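Putative epimerase (Burkholderia cenocepacia, PDB 4LW8) probably acts as an NAD(P)-dependent epimerase, perhaps on a nucleotide sugar, in lipopolysaccharide O-antigen biosynthesis. Local coordinates at residues N138-S143 with I182-N187; K201-Y206 with R313-A318; R228-A233 with F247-E252. All blocks are in the same frame, centred on the assembly; numbering follows the deposited sequence. Where two conformers were deposited one is given.

Contact 1: residues N138-S143 with I182-N187; sequences NIYGNS and IARPFN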
loop_
_atom_site.group_PDB
_atom_site.type_symbol
_atom_site.label_atom_id
_atom_site.label_comp_id
_atom_site.label_asym_id
_atom_site.label_seq_id
_atom_site.Cartn_x
_atom_site.Cartn_y
_atom_site.Cartn_z
ATOM N N ASN A 138 -2.832 5.832 -12.093
ATOM C CA ASN A 138 -2.042 4.627 -12.333
ATOM C C ASN A 138 -2.390 3.529 -11.326
ATOM O O ASN A 138 -2.048 2.369 -11.522
ATOM C CB ASN A 138 -0.538 4.934 -12.283
ATOM C CG ASN A 138 -0.054 5.726 -13.497
ATOM O OD1 ASN A 138 -0.845 6.104 -14.363
ATOM N ND2 ASN A 138 1.254 5.981 -13.559
ATOM N N ILE A 139 -3.066 3.906 -10.240
ATOM C CA ILE A 139 -3.490 2.896 -9.271
ATOM C C ILE A 139 -4.502 1.906 -9.883
ATOM O O ILE A 139 -4.652 0.783 -9.380
ATOM C CB ILE A 139 -4.083 3.545 -7.986
ATOM C CG1 ILE A 139 -5.391 4.308 -8.265
ATOM C CG2 ILE A 139 -3.042 4.453 -7.311
ATOM C CD1 ILE A 139 -6.682 3.485 -8.082
ATOM N N TYR A 140 -5.198 2.312 -10.951
ATOM C CA TYR A 140 -6.134 1.400 -11.643
ATOM C C TYR A 140 -5.378 0.378 -12.498
ATOM O O TYR A 140 -5.923 -0.672 -12.844
ATOM C CB TYR A 140 -7.126 2.166 -12.537
ATOM C CG TYR A 140 -8.021 3.146 -11.790
ATOM C CD1 TYR A 140 -9.003 2.704 -10.907
ATOM C CD2 TYR A 140 -7.879 4.522 -11.973
ATOM C CE1 TYR A 140 -9.824 3.618 -10.215
ATOM C CE2 TYR A 140 -8.678 5.436 -11.289
ATOM C CZ TYR A 140 -9.654 4.980 -10.417
ATOM O OH TYR A 140 -10.442 5.894 -9.741
ATOM N N GLY A 141 -4.136 0.689 -12.865
ATOM C CA GLY A 141 -3.352 -0.244 -13.665
ATOM C C GLY A 141 -3.938 -0.453 -15.050
ATOM O O GLY A 141 -4.525 0.466 -15.618
ATOM N N ASN A 142 -3.775 -1.660 -15.594
ATOM C CA ASN A 142 -4.257 -1.982 -16.940
ATOM C C ASN A 142 -5.693 -2.515 -16.975
ATOM O O ASN A 142 -5.931 -3.651 -17.412
ATOM C CB ASN A 142 -3.327 -3.011 -17.595
ATOM N N SER A 143 -6.652 -1.695 -16.543
ATOM C CA SER A 143 -8.041 -2.148 -16.447
ATOM C C SER A 143 -8.695 -2.322 -17.802
ATOM O O SER A 143 -8.468 -1.540 -18.720
ATOM C CB SER A 143 -8.890 -1.181 -15.625
ATOM O OG SER A 143 -10.175 -1.754 -15.403
ATOM N N ILE A 182 -8.632 13.298 -1.959
ATOM C CA ILE A 182 -7.652 12.592 -2.773
ATOM C C ILE A 182 -7.981 12.774 -4.259
ATOM O O ILE A 182 -9.113 12.548 -4.688
ATOM C CB ILE A 182 -7.585 11.072 -2.418
ATOM C CG1 ILE A 182 -7.127 10.865 -0.959
ATOM C CG2 ILE A 182 -6.645 10.361 -3.391
ATOM C CD1 ILE A 182 -7.287 9.442 -0.426
ATOM N N ALA A 183 -6.993 13.203 -5.042
ATOM C CA ALA A 183 -7.183 13.318 -6.474
ATOM C C ALA A 183 -6.466 12.169 -7.186
ATOM O O ALA A 183 -5.352 11.794 -6.805
ATOM C CB ALA A 183 -6.697 14.690 -6.975
ATOM N N ARG A 184 -7.132 11.553 -8.162
ATOM C CA ARG A 184 -6.476 10.576 -9.036
ATOM C C ARG A 184 -6.406 11.112 -10.462
ATOM O O ARG A 184 -7.267 10.793 -11.282
ATOM C CB ARG A 184 -7.199 9.222 -9.031
ATOM C CG ARG A 184 -7.041 8.420 -7.758
ATOM C CD ARG A 184 -8.000 7.237 -7.737
ATOM N NE ARG A 184 -7.820 6.430 -6.539
ATOM C CZ ARG A 184 -8.634 5.444 -6.172
ATOM N NH1 ARG A 184 -9.683 5.133 -6.922
ATOM N NH2 ARG A 184 -8.393 4.773 -5.048
ATOM N N PRO A 185 -5.396 11.944 -10.756
ATOM C CA PRO A 185 -5.281 12.494 -12.111
ATOM C C PRO A 185 -4.957 11.422 -13.128
ATOM O O PRO A 185 -4.141 10.529 -12.867
ATOM C CB PRO A 185 -4.111 13.490 -11.995
ATOM C CG PRO A 185 -3.265 12.930 -10.845
ATOM C CD PRO A 185 -4.314 12.429 -9.866
ATOM N N PHE A 186 -5.591 11.494 -14.282
ATOM C CA PHE A 186 -5.134 10.691 -15.414
ATOM C C PHE A 186 -3.955 11.430 -16.053
ATOM O O PHE A 186 -3.471 12.398 -15.465
ATOM C CB PHE A 186 -6.283 10.426 -16.392
ATOM C CG PHE A 186 -7.207 9.329 -15.932
ATOM C CD1 PHE A 186 -7.952 9.478 -14.763
ATOM C CD2 PHE A 186 -7.277 8.117 -16.625
ATOM C CE1 PHE A 186 -8.782 8.459 -14.307
ATOM C CE2 PHE A 186 -8.110 7.076 -16.173
ATOM C CZ PHE A 186 -8.864 7.252 -15.015
ATOM N N ASN A 187 -3.475 10.979 -17.211
ATOM C CA ASN A 187 -2.329 11.621 -17.867
ATOM C C ASN A 187 -2.573 13.085 -18.154
ATOM O O ASN A 187 -3.627 13.457 -18.671
ATOM C CB ASN A 187 -1.983 10.923 -19.192
ATOM C CG ASN A 187 -1.950 9.418 -19.050
ATOM O OD1 ASN A 187 -0.947 8.857 -18.621
ATOM N ND2 ASN A 187 -3.066 8.758 -19.369
#
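I139 and Y140, in the 3-10 turn of the loop after strand 130-134 of the Rossmann-like sheet, meet R184 and F186 at the C-terminal part of strand 180-189. The polar link is made by R184 NH1, which donates to Y140 OH at 3.0 Å with an N-H...O angle of 156°. The hydroxyl lies at the edge of the guanidinium and near its plane, while the tyrosine ring is turned 88° from that plane, so the two flat groups meet almost perpendicularly. Y140 OH is also hydrogen-bonded to N248 OD1, and R184 NH2 forms a salt bridge to E168; NH1 and NH2 are thus tied to different partners, and NE is hydrogen-bonded as well. I139 fills the angle between the two groups. Its CG1 sits between the backbone N and the carbonyl carbon (chi1 66°), which sends CD1 to 3.4 Å from R184 CZ, over the centre of one guanidinium face. The same methyl covers a face of its neighbour's ring, 3.7 Å above the Y140 plane. In sequence these segments resemble the Tyr-Gly and Arg-Pro-x-Asn motifs of extended short-chain dehydrogenases, and I139 also packs on K164, the lysine of a Tyr-x-x-x-Lys sequence on helix 159-172. At the other edge of the contact, the F186 and Y140 side chains cross at about a right angle, F186 CZ lying 4.1 Å from Y140 CE2.

Contact 2: residues K201-Y206 with R313-A318; sequences KLVAHY and RWMVDA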
loop_
_atom_site.group_PDB
_atom_site.type_symbol
_atom_site.label_atom_id
_atom_site.label_comp_id
_atom_site.label_asym_id
_atom_site.label_seq_id
_atom_site.Cartn_x
_atom_site.Cartn_y
_atom_site.Cartn_z
ATOM N N LYS A 201 7.891 14.483 -25.409
ATOM C CA LYS A 201 8.852 13.875 -26.331
ATOM C C LYS A 201 8.418 14.108 -27.783
ATOM O O LYS A 201 9.213 14.550 -28.617
ATOM C CB LYS A 201 8.990 12.379 -26.033
ATOM C CG LYS A 201 10.051 11.625 -26.847
ATOM C CD LYS A 201 9.842 10.102 -26.721
ATOM C CE LYS A 201 10.794 9.309 -27.617
ATOM N NZ LYS A 201 10.491 7.835 -27.632
ATOM N N LEU A 202 7.141 13.844 -28.064
ATOM C CA LEU A 202 6.559 14.076 -29.385
ATOM C C LEU A 202 6.658 15.550 -29.768
ATOM O O LEU A 202 7.082 15.883 -30.879
ATOM C CB LEU A 202 5.096 13.633 -29.417
ATOM C CG LEU A 202 4.752 12.200 -29.831
ATOM C CD1 LEU A 202 5.703 11.209 -29.211
ATOM C CD2 LEU A 202 3.329 11.881 -29.412
ATOM N N VAL A 203 6.258 16.432 -28.854
ATOM C CA VAL A 203 6.327 17.875 -29.106
ATOM C C VAL A 203 7.767 18.322 -29.396
ATOM O O VAL A 203 8.009 19.074 -30.341
ATOM C CB VAL A 203 5.749 18.681 -27.915
ATOM C CG1 VAL A 203 6.135 20.165 -28.000
ATOM C CG2 VAL A 203 4.241 18.517 -27.860
ATOM N N ALA A 204 8.718 17.843 -28.596
ATOM C CA ALA A 204 10.124 18.205 -28.776
ATOM C C ALA A 204 10.620 17.796 -30.159
ATOM O O ALA A 204 11.335 18.551 -30.819
ATOM C CB ALA A 204 10.990 17.573 -27.697
ATOM N N HIS A 205 10.226 16.609 -30.607
ATOM C CA HIS A 205 10.637 16.154 -31.929
ATOM C C HIS A 205 10.046 17.037 -33.023
ATOM O O HIS A 205 10.766 17.488 -33.915
ATOM C CB HIS A 205 10.239 14.695 -32.176
ATOM C CG HIS A 205 11.144 13.695 -31.523
ATOM N ND1 HIS A 205 11.252 13.561 -30.152
ATOM C CD2 HIS A 205 11.998 12.787 -32.057
ATOM C CE1 HIS A 205 12.114 12.599 -29.874
ATOM N NE2 HIS A 205 12.590 12.123 -31.012
ATOM N N TYR A 206 8.742 17.286 -32.964
ATOM C CA TYR A 206 8.113 18.090 -34.003
ATOM C C TYR A 206 8.609 19.531 -33.970
ATOM O O TYR A 206 8.763 20.165 -35.015
ATOM C CB TYR A 206 6.592 18.066 -33.865
ATOM C CG TYR A 206 5.900 17.011 -34.702
ATOM C CD1 TYR A 206 5.671 17.213 -36.064
ATOM C CD2 TYR A 206 5.453 15.828 -34.131
ATOM C CE1 TYR A 206 5.023 16.256 -36.836
ATOM C CE2 TYR A 206 4.800 14.860 -34.897
ATOM C CZ TYR A 206 4.592 15.079 -36.245
ATOM O OH TYR A 206 3.946 14.132 -36.999
ATOM N N ARG A 313 -0.480 22.763 -29.319
ATOM C CA ARG A 313 0.010 23.941 -30.038
ATOM C C ARG A 313 0.721 24.865 -29.057
ATOM O O ARG A 313 1.773 25.430 -29.357
ATOM C CB ARG A 313 -1.129 24.687 -30.736
ATOM C CG ARG A 313 -0.632 25.785 -31.676
ATOM C CD ARG A 313 -1.762 26.482 -32.418
ATOM N NE ARG A 313 -2.408 25.622 -33.410
ATOM C CZ ARG A 313 -1.943 25.403 -34.640
ATOM N NH1 ARG A 313 -0.810 25.970 -35.037
ATOM N NH2 ARG A 313 -2.610 24.614 -35.473
ATOM N N TRP A 314 0.121 24.999 -27.881
ATOM C CA TRP A 314 0.687 25.751 -26.776
ATOM C C TRP A 314 2.115 25.281 -26.493
ATOM O O TRP A 314 3.037 26.092 -26.403
ATOM C CB TRP A 314 -0.209 25.581 -25.552
ATOM C CG TRP A 314 0.285 26.168 -24.261
ATOM C CD1 TRP A 314 0.775 27.430 -24.057
ATOM C CD2 TRP A 314 0.254 25.539 -22.976
ATOM N NE1 TRP A 314 1.083 27.608 -22.728
ATOM C CE2 TRP A 314 0.767 26.467 -22.042
ATOM C CE3 TRP A 314 -0.146 24.277 -22.525
ATOM C CZ2 TRP A 314 0.896 26.167 -20.686
ATOM C CZ3 TRP A 314 -0.025 23.983 -21.173
ATOM C CH2 TRP A 314 0.495 24.919 -20.272
ATOM N N MET A 315 2.293 23.962 -26.400
ATOM C CA MET A 315 3.602 23.362 -26.110
ATOM C C MET A 315 4.598 23.524 -27.274
ATOM O O MET A 315 5.776 23.823 -27.055
ATOM C CB MET A 315 3.426 21.876 -25.754
ATOM C CG MET A 315 2.595 21.652 -24.469
ATOM S SD MET A 315 2.045 19.944 -24.227
ATOM C CE MET A 315 3.601 19.075 -24.053
ATOM N N VAL A 316 4.139 23.296 -28.504
ATOM C CA VAL A 316 5.003 23.463 -29.670
ATOM C C VAL A 316 5.491 24.911 -29.756
ATOM O O VAL A 316 6.681 25.161 -29.928
ATOM C CB VAL A 316 4.295 23.084 -30.989
ATOM C CG1 VAL A 316 5.117 23.573 -32.194
ATOM C CG2 VAL A 316 4.083 21.568 -31.071
ATOM N N ASP A 317 4.566 25.853 -29.615
ATOM C CA ASP A 317 4.903 27.272 -29.678
ATOM C C ASP A 317 5.927 27.646 -28.609
ATOM O O ASP A 317 6.858 28.397 -28.872
ATOM C CB ASP A 317 3.651 28.141 -29.525
ATOM C CG ASP A 317 2.733 28.065 -30.733
ATOM O OD1 ASP A 317 3.187 27.621 -31.810
ATOM O OD2 ASP A 317 1.561 28.480 -30.610
ATOM N N ALA A 318 5.751 27.126 -27.401
ATOM C CA ALA A 318 6.683 27.429 -26.322
ATOM C C ALA A 318 8.062 26.867 -26.639
ATOM O O ALA A 318 9.069 27.507 -26.363
ATOM C CB ALA A 318 6.173 26.886 -24.992
#
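V203 stands with CG1 opposite its backbone N (chi1 165°), and this rotation spreads its two methyls along helix 308-321, each toward a different part of the M315-V316 turn. CG1 takes the backbone: it lies 3.7 Å from V316 N and against the carbonyl carbon of M315. It also reaches the V316 side chain, where V203 CG1 and V316 CG2 are 4.0 Å apart. The second methyl is met by M315, whose chain is extended at chi2 but bends at chi3 (63°), bringing M315 CE to 3.9 Å from V203 CG2; the two side chains cross at about a right angle. M315 CB touches both valine methyls, so the branched end of V203 rests on the root of the methionine as well as its tip. The approach of the main chains is close, with V203 CA only 5.8 Å from V316 CA, consistent with the small valine side chains at V203 and V316. Away from the interface, H205 ND1 donates to K201 O at 2.7 Å from above the carbonyl plane, and H205 N reaches that oxygen from the opposite face, so one acceptor serves two donors. With L312 and M319 also against V203, the four residues around it are spaced i, i+3, i+4 and i+7, the spacing of a hole, with V203 as its knob, as in knobs-into-holes helix packing.

Contact 3: residues R228-A233 with F247-E252; sequences RDVTAA and FNVCSE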
loop_
_atom_site.group_PDB
_atom_site.type_symbol
_atom_site.label_atom_id
_atom_site.label_comp_id
_atom_site.label_asym_id
_atom_site.label_seq_id
_atom_site.Cartn_x
_atom_site.Cartn_y
_atom_site.Cartn_z
ATOM N N ARG A 228 -3.276 22.908 -16.945
ATOM C CA ARG A 228 -4.035 24.061 -16.484
ATOM C C ARG A 228 -5.455 23.656 -16.063
ATOM O O ARG A 228 -5.967 24.153 -15.061
ATOM C CB ARG A 228 -4.086 25.140 -17.568
ATOM C CG ARG A 228 -2.746 25.799 -17.829
ATOM C CD ARG A 228 -2.746 26.626 -19.089
ATOM N NE ARG A 228 -2.986 25.802 -20.270
ATOM C CZ ARG A 228 -3.047 26.290 -21.504
ATOM N NH1 ARG A 228 -2.874 27.595 -21.707
ATOM N NH2 ARG A 228 -3.276 25.484 -22.528
ATOM N N ASP A 229 -6.069 22.729 -16.798
ATOM C CA ASP A 229 -7.378 22.189 -16.425
ATOM C C ASP A 229 -7.291 21.377 -15.141
ATOM O O ASP A 229 -8.194 21.416 -14.299
ATOM C CB ASP A 229 -7.956 21.282 -17.522
ATOM C CG ASP A 229 -8.257 22.018 -18.818
ATOM O OD1 ASP A 229 -8.255 23.266 -18.840
ATOM O OD2 ASP A 229 -8.532 21.333 -19.825
ATOM N N VAL A 230 -6.216 20.606 -15.007
ATOM C CA VAL A 230 -6.069 19.733 -13.845
ATOM C C VAL A 230 -5.940 20.574 -12.563
ATOM O O VAL A 230 -6.606 20.318 -11.558
ATOM C CB VAL A 230 -4.853 18.794 -14.000
ATOM C CG1 VAL A 230 -4.492 18.119 -12.668
ATOM C CG2 VAL A 230 -5.100 17.742 -15.117
ATOM N N THR A 231 -5.112 21.606 -12.607
ATOM C CA THR A 231 -4.924 22.425 -11.422
ATOM C C THR A 231 -6.176 23.272 -11.135
ATOM O O THR A 231 -6.459 23.573 -9.974
ATOM C CB THR A 231 -3.649 23.286 -11.549
ATOM O OG1 THR A 231 -3.693 24.051 -12.756
ATOM C CG2 THR A 231 -2.409 22.367 -11.585
ATOM N N ALA A 232 -6.930 23.649 -12.171
ATOM C CA ALA A 232 -8.210 24.335 -11.945
ATOM C C ALA A 232 -9.165 23.419 -11.166
ATOM O O ALA A 232 -9.874 23.870 -10.277
ATOM C CB ALA A 232 -8.842 24.780 -13.264
ATOM N N ALA A 233 -9.170 22.133 -11.506
ATOM C CA ALA A 233 -9.959 21.135 -10.782
ATOM C C ALA A 233 -9.471 20.960 -9.340
ATOM O O ALA A 233 -10.271 20.858 -8.416
ATOM C CB ALA A 233 -9.907 19.791 -11.518
ATOM N N PHE A 247 -11.364 11.489 -6.016
ATOM C CA PHE A 247 -11.893 11.951 -7.305
ATOM C C PHE A 247 -10.943 11.697 -8.472
ATOM O O PHE A 247 -9.780 12.101 -8.424
ATOM C CB PHE A 247 -12.191 13.457 -7.266
ATOM C CG PHE A 247 -13.242 13.859 -6.266
ATOM C CD1 PHE A 247 -12.898 14.161 -4.965
ATOM C CD2 PHE A 247 -14.568 13.964 -6.643
ATOM C CE1 PHE A 247 -13.867 14.536 -4.045
ATOM C CE2 PHE A 247 -15.547 14.337 -5.735
ATOM C CZ PHE A 247 -15.199 14.621 -4.433
ATOM N N ASN A 248 -11.434 11.033 -9.513
ATOM C CA ASN A 248 -10.757 11.069 -10.807
ATOM C C ASN A 248 -10.657 12.517 -11.292
ATOM O O ASN A 248 -11.610 13.294 -11.148
ATOM C CB ASN A 248 -11.515 10.243 -11.852
ATOM C CG ASN A 248 -11.427 8.752 -11.608
ATOM O OD1 ASN A 248 -10.552 8.273 -10.877
ATOM N ND2 ASN A 248 -12.337 8.005 -12.223
ATOM N N VAL A 249 -9.519 12.881 -11.864
ATOM C CA VAL A 249 -9.400 14.146 -12.595
ATOM C C VAL A 249 -8.908 13.784 -13.992
ATOM O O VAL A 249 -7.814 13.242 -14.149
ATOM C CB VAL A 249 -8.454 15.156 -11.886
ATOM C CG1 VAL A 249 -8.316 16.446 -12.695
ATOM C CG2 VAL A 249 -8.988 15.476 -10.486
ATOM N N CYS A 250 -9.745 14.031 -14.996
ATOM C CA CYS A 250 -9.510 13.517 -16.354
ATOM C C CYS A 250 -10.371 14.260 -17.366
ATOM O O CYS A 250 -11.292 14.979 -16.982
ATOM C CB CYS A 250 -9.808 12.024 -16.423
ATOM S SG CYS A 250 -11.470 11.625 -15.837
ATOM N N SER A 251 -10.064 14.084 -18.651
ATOM C CA SER A 251 -10.744 14.806 -19.728
ATOM C C SER A 251 -11.978 14.049 -20.201
ATOM O O SER A 251 -12.837 14.620 -20.850
ATOM C CB SER A 251 -9.803 15.013 -20.923
ATOM O OG SER A 251 -9.673 13.799 -21.674
ATOM N N GLU A 252 -12.015 12.753 -19.900
ATOM C CA GLU A 252 -13.047 11.825 -20.381
ATOM C C GLU A 252 -12.941 11.602 -21.890
ATOM O O GLU A 252 -13.820 11.007 -22.496
ATOM C CB GLU A 252 -14.460 12.311 -20.034
ATOM C CG GLU A 252 -14.734 12.416 -18.548
ATOM C CD GLU A 252 -16.170 12.810 -18.246
ATOM O OE1 GLU A 252 -16.710 13.685 -18.960
ATOM O OE2 GLU A 252 -16.755 12.246 -17.295
#
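V249 and two residues of helix 227-240, V230 and A233, form the whole of the close packing here, and a single methyl carries nearly all of it. V249 CG1, held opposite its backbone N (chi1 178°), comes to 3.9 Å from A233 CB. The same carbon meets V230 one turn earlier, at 4.1 Å from V230 CA and 4.2 Å from V230 CG1, the side chains of V230 and V249 meeting at a slant. It therefore settles into the shallow groove between two residues three apart on the helix, where A233 offers its CB and V230 its CA and CG1. The closest CA pair, V230 CA and V249 CA, is 6.6 Å apart. Beyond this point the segments diverge. D229 directs its CB toward the strand, yet its side chain comes no nearer than 6.5 Å, and its OD2 accepts from T306 N. Past the end of the strand, S251 and E252 are partly exposed, E252 OE1 forming a salt bridge to R297 and OE2 a hydrogen bond to R293 N. Helix 227-240 connects strands 221-226 and 246-249, both parallel to strand 180-189, so the contact lays the helix on the sheet in a beta-alpha-beta connection. Its chemistry is wholly apolar and buries just 111 Å², which implies that shape and dispersion seat the helix locally, while directional bonding of the polar groups is left to partners outside this pair.

In the fold
From the N terminus, contact 1 comes first: it closes a 38-residue loop holding helix 159-172 and joins loop 138-143 to strand 180-189. Contact 2 opens next, on helix 198-207, and closes only at helix 308-321, far along the chain. Contact 3 is nested within that long loop and spans just 13 residues. Contacts 1 and 3 are in series but lie side by side, centres 12 Å apart, because strands 180-189 and 246-249 are sheet neighbours; R184 N and F247 O are 2.7 Å apart. Contact 2 sits about 25 Å from contact 1, centre to centre, but reaches contact 3 through a cation-pi pairing of W314 with R228.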